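Local coordinates for ketosynthase (Streptomyces sp. MSC090213JE08, PDB 6KXD) that extends the polyketide chain of ishigamide by decarboxylative condensation, working as the ketosynthase/chain length factor heterodimer of a highly reducing type II polyketide synthase, at the interface of chains B and A. Sequence-based numbering; all coordinates share one arbitrary frame. Chains: chain A, Ketosynthase; chain B, Ketosynthase.

Contact 1: the interface of chains B and A. Residues chain B 181-182, 185-186; chain A 190-191, 194, 196.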
loop_
_atom_site.group_PDB
_atom_site.type_symbol
_atom_site.label_atom_id
_atom_site.label_comp_id
_atom_site.label_asym_id
_atom_site.label_seq_id
_atom_site.Cartn_x
_atom_site.Cartn_y
_atom_site.Cartn_z
ATOM N N LEU B 181 -5.115 1.241 -13.641
ATOM C CA LEU B 181 -5.214 2.000 -14.851
ATOM C C LEU B 181 -3.832 2.072 -15.496
ATOM O O LEU B 181 -3.676 1.772 -16.677
ATOM C CB LEU B 181 -5.753 3.389 -14.528
ATOM C CG LEU B 181 -5.616 4.404 -15.650
ATOM C CD1 LEU B 181 -6.535 4.027 -16.793
ATOM C CD2 LEU B 181 -5.894 5.792 -15.105
ATOM N N ASP B 182 -2.825 2.454 -14.711
ATOM C CA ASP B 182 -1.477 2.566 -15.245
ATOM C C ASP B 182 -0.996 1.209 -15.738
ATOM O O ASP B 182 -0.319 1.131 -16.785
ATOM C CB ASP B 182 -0.529 3.110 -14.189
ATOM C CG ASP B 182 -0.728 4.580 -13.938
ATOM O OD1 ASP B 182 -1.286 5.273 -14.859
ATOM O OD2 ASP B 182 -0.283 5.038 -12.862
ATOM N N ARG B 185 -2.780 0.535 -18.956
ATOM C CA ARG B 185 -2.357 1.494 -19.979
ATOM C C ARG B 185 -0.981 1.108 -20.536
ATOM O O ARG B 185 -0.737 1.306 -21.725
ATOM C CB ARG B 185 -2.275 2.926 -19.465
ATOM C CG ARG B 185 -3.600 3.666 -19.482
ATOM C CD ARG B 185 -3.354 5.045 -18.893
ATOM N NE ARG B 185 -4.504 5.910 -18.982
ATOM C CZ ARG B 185 -4.578 7.089 -18.381
ATOM N NH1 ARG B 185 -3.473 7.693 -17.965
ATOM N NH2 ARG B 185 -5.758 7.646 -18.201
ATOM N N SER B 186 -0.130 0.521 -19.685
ATOM C CA SER B 186 1.227 0.101 -20.030
ATOM C C SER B 186 1.240 -1.032 -21.053
ATOM O O SER B 186 2.315 -1.364 -21.572
ATOM C CB SER B 186 1.988 -0.338 -18.825
ATOM O OG SER B 186 1.591 -1.636 -18.436
ATOM N N ARG A 190 6.096 1.360 -13.524
ATOM C CA ARG A 190 4.863 1.579 -14.250
ATOM C C ARG A 190 4.441 3.045 -14.234
ATOM O O ARG A 190 4.159 3.615 -15.266
ATOM C CB ARG A 190 3.752 0.737 -13.656
ATOM C CG ARG A 190 3.938 -0.723 -13.977
ATOM C CD ARG A 190 2.666 -1.285 -14.476
ATOM N NE ARG A 190 2.921 -2.636 -14.927
ATOM C CZ ARG A 190 2.603 -3.738 -14.270
ATOM N NH1 ARG A 190 1.976 -3.691 -13.094
ATOM N NH2 ARG A 190 2.940 -4.895 -14.824
ATOM N N LEU A 191 4.441 3.677 -13.057
ATOM C CA LEU A 191 4.045 5.090 -12.970
ATOM C C LEU A 191 4.978 5.982 -13.786
ATOM O O LEU A 191 4.491 6.943 -14.414
ATOM C CB LEU A 191 3.944 5.558 -11.517
ATOM C CG LEU A 191 2.521 5.417 -10.974
ATOM C CD1 LEU A 191 2.093 3.950 -10.859
ATOM C CD2 LEU A 191 2.359 6.122 -9.637
ATOM N N GLN A 194 4.143 5.828 -17.276
ATOM C CA GLN A 194 2.949 6.564 -17.641
ATOM C C GLN A 194 3.157 8.075 -17.483
ATOM O O GLN A 194 2.212 8.834 -17.620
ATOM C CB GLN A 194 1.784 6.047 -16.810
ATOM C CG GLN A 194 1.461 4.588 -17.108
ATOM C CD GLN A 194 1.194 4.368 -18.582
ATOM O OE1 GLN A 194 1.897 3.633 -19.277
ATOM N NE2 GLN A 194 0.192 5.059 -19.070
ATOM N N ARG A 196 3.944 9.731 -14.684
ATOM C CA ARG A 196 3.435 10.252 -13.416
ATOM C C ARG A 196 4.580 10.768 -12.539
ATOM O O ARG A 196 4.375 11.496 -11.577
ATOM C CB ARG A 196 2.625 9.168 -12.697
ATOM C CG ARG A 196 1.164 9.528 -12.534
ATOM C CD ARG A 196 0.327 8.371 -12.059
ATOM N NE ARG A 196 -0.476 7.881 -13.142
ATOM C CZ ARG A 196 -1.485 8.555 -13.692
ATOM N NH1 ARG A 196 -1.783 9.770 -13.261
ATOM N NH2 ARG A 196 -2.203 7.983 -14.642
#
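A:Arg196 meets B:Asp182 side-on, through NE and NH2, in a two-pronged salt bridge at one end of the heterodimer interface. Chain B, with the catalytic cysteine, is the ketosynthase; chain A, without it, is probably the chain length factor. The guanidinium offers one nitrogen to each carboxylate oxygen. NH2 of A:Arg196 donates to OD1 of B:Asp182 at 2.9 Å, close to the guanidinium plane, while NE of A:Arg196 reaches the other oxygen, OD2 of B:Asp182, at the same 2.9 Å from a more tilted position. Both oxygens use their syn lone pairs. The two planes lie only 25° apart, so the pair is nearly coplanar and rotation of the carboxylate is restrained from both oxygens. The arginine gets there by a bend at chi3 (-107°), which turns its head toward chain B.

Packing is carried mainly by A:Gln194, just past the end of helix 180-193. Its chain folds at chi2 (-55°) and lies over the last turn of B helix 172-185. CG of A:Gln194 touches CB of B:Asp182 at 3.8 Å, and the amide NE2 of A:Gln194 rests 3.3 Å from CB of B:Arg185, a packing contact. OE1 points toward the backbone of B:Ser186. CD1 of A:Leu191 comes up to OD2 of B:Asp182 at 3.3 Å, its side chain crossing the aspartate roughly at a right angle.

NH1 of B:Arg185 comes within 3.6 Å of NH2 of A:Arg196, beside the carboxylate of B:Asp182, whose negative charge probably helps hold the two arginines together. B:Arg185 runs extended from CG to NE, and CD2 of B:Leu181 sits 3.6 Å above one face of its guanidinium, toward the rim.

Contact 2: the interface of chains B and A. Residues chain B 141, 144, 147; chain A 121-122, 362-363.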
loop_
_atom_site.group_PDB
_atom_site.type_symbol
_atom_site.label_atom_id
_atom_site.label_comp_id
_atom_site.label_asym_id
_atom_site.label_seq_id
_atom_site.Cartn_x
_atom_site.Cartn_y
_atom_site.Cartn_z
ATOM N N ARG B 141 -0.145 -15.226 11.638
ATOM C CA ARG B 141 0.192 -15.467 10.210
ATOM C C ARG B 141 -0.595 -14.578 9.234
ATOM O O ARG B 141 -0.227 -14.482 8.085
ATOM C CB ARG B 141 -0.091 -16.930 9.875
ATOM C CG ARG B 141 1.035 -17.809 10.381
ATOM C CD ARG B 141 0.558 -19.247 10.448
ATOM N NE ARG B 141 1.533 -20.025 11.187
ATOM C CZ ARG B 141 1.303 -21.241 11.645
ATOM N NH1 ARG B 141 0.095 -21.760 11.535
ATOM N NH2 ARG B 141 2.283 -21.915 12.204
ATOM N N ASN B 144 -0.407 -9.399 8.153
ATOM C CA ASN B 144 0.384 -8.502 7.268
ATOM C C ASN B 144 -0.471 -8.120 6.066
ATOM O O ASN B 144 -1.158 -8.959 5.451
ATOM C CB ASN B 144 1.728 -9.125 6.911
ATOM C CG ASN B 144 2.582 -9.383 8.131
ATOM O OD1 ASN B 144 2.580 -8.597 9.073
ATOM N ND2 ASN B 144 3.272 -10.503 8.134
ATOM N N ARG B 147 -1.192 -9.694 2.506
ATOM C CA ARG B 147 -2.098 -10.812 2.371
ATOM C C ARG B 147 -3.460 -10.424 1.762
ATOM O O ARG B 147 -4.078 -11.241 1.105
ATOM C CB ARG B 147 -2.145 -11.519 3.728
ATOM C CG ARG B 147 -3.157 -12.647 3.766
ATOM C CD ARG B 147 -3.137 -13.330 5.124
ATOM N NE ARG B 147 -1.905 -14.062 5.248
ATOM C CZ ARG B 147 -1.790 -15.365 5.331
ATOM N NH1 ARG B 147 -2.864 -16.125 5.443
ATOM N NH2 ARG B 147 -0.576 -15.880 5.370
ATOM N N THR A 121 6.018 -4.411 5.463
ATOM C CA THR A 121 5.289 -5.627 5.844
ATOM C C THR A 121 3.968 -5.185 6.470
ATOM O O THR A 121 2.857 -5.388 5.942
ATOM C CB THR A 121 6.125 -6.502 6.776
ATOM O OG1 THR A 121 7.358 -6.878 6.179
ATOM C CG2 THR A 121 5.397 -7.764 7.176
ATOM N N MET A 122 4.088 -4.480 7.592
ATOM C CA MET A 122 2.910 -4.027 8.263
ATOM C C MET A 122 3.253 -2.812 9.099
ATOM O O MET A 122 2.667 -2.576 10.140
ATOM C CB MET A 122 2.380 -5.154 9.159
ATOM C CG MET A 122 0.963 -4.968 9.607
ATOM S SD MET A 122 -0.134 -4.461 8.318
ATOM C CE MET A 122 -1.655 -4.210 9.233
ATOM N N ARG A 362 5.760 -14.943 3.078
ATOM C CA ARG A 362 4.864 -15.891 3.723
ATOM C C ARG A 362 3.468 -15.801 3.115
ATOM O O ARG A 362 2.840 -16.789 2.911
ATOM C CB ARG A 362 4.754 -15.648 5.231
ATOM C CG ARG A 362 3.574 -16.385 5.855
ATOM C CD ARG A 362 3.822 -16.908 7.250
ATOM N NE ARG A 362 4.863 -16.176 7.944
ATOM C CZ ARG A 362 4.729 -14.958 8.434
ATOM N NH1 ARG A 362 3.679 -14.217 8.115
ATOM N NH2 ARG A 362 5.647 -14.499 9.261
ATOM N N ASP A 363 3.016 -14.592 2.786
ATOM C CA ASP A 363 1.630 -14.389 2.401
ATOM C C ASP A 363 1.386 -14.875 0.959
ATOM O O ASP A 363 0.300 -14.660 0.462
ATOM C CB ASP A 363 1.232 -12.937 2.680
ATOM C CG ASP A 363 1.326 -12.564 4.170
ATOM O OD1 ASP A 363 1.204 -13.465 5.028
ATOM O OD2 ASP A 363 1.535 -11.375 4.469
HETATM O O HOH W 1 0.300 -12.008 7.095
#
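The guanidinium of B:Arg147 turns its edge to A:Asp363, and OD1 of that carboxylate lies in the guanidinium plane, facing NE and NH2 together. One face of the guanidinium looks toward the carbonyl carbon of B:Arg141, 4.0 Å above the plane and near the rim. The carboxylate stands almost perpendicular to the guanidinium, the planes 89° apart. Both nitrogens therefore fall on one oxygen: NH2 of B:Arg147 donates to A:Asp363 OD1 at 3.0 Å on its anti side, and NE of B:Arg147 donates to the same OD1 at 3.2 Å from well above the carboxylate plane. The two approach from the same face. A bend at chi3 (-70°) swings the arginine head back across the aspartate, whose CG also packs on CB of B:Arg147.

Water 1 is a further partner of this oxygen, 2.7 Å from A:Asp363 OD1. The water also bonds the carbonyl O of B:Arg141 and the backbone N of B:Asn144, so it ties the chain A carboxylate to the main chain of B. The other carboxylate oxygen, OD2 of A:Asp363, packs 3.3 Å from CB of B:Asn144.

The amide of B:Asn144 is a packing surface for chain A. The methyl CG2 of A:Thr121 sits 3.4 Å from CG of B:Asn144, and CB of A:Met122 comes 3.4 Å from OD1 of B:Asn144. At the nitrogen end, NH1 of A:Arg362 is 3.7 Å from ND2 of B:Asn144, with the guanidinium 26° off the amide plane.

This is a loop-mediated patch of the ketosynthase/chain length factor interface. B:Arg141 and B:Asn144 belong to the stretch joining helices 137-140 and 147-156, and B:Arg147 opens the second helix, whose start may help stabilise the carboxylate. On chain A, A:Thr121 and A:Met122 follow strand 114-119, while A:Arg362 and A:Asp363 form the turn between strands 354-360 and 365-373.

Contact 1 and contact 2 lie about 26 Å apart, measured between the centres of their C-alpha atoms, and share no residue or helix. Each is built round an arginine–aspartate bridge, but the donor changes sides: chain A supplies the arginine in contact 1, chain B in contact 2. In contact 1, helix 172-185 of B follows the nucleophile elbow of the ketosynthase, and helix 180-193 of A follows the equivalent position, which lacks the catalytic cysteine. Contact 2 fits a loop and helix start of B against two loops of A. Together they tie distant parts of the heterodimer interface and probably help fix its register.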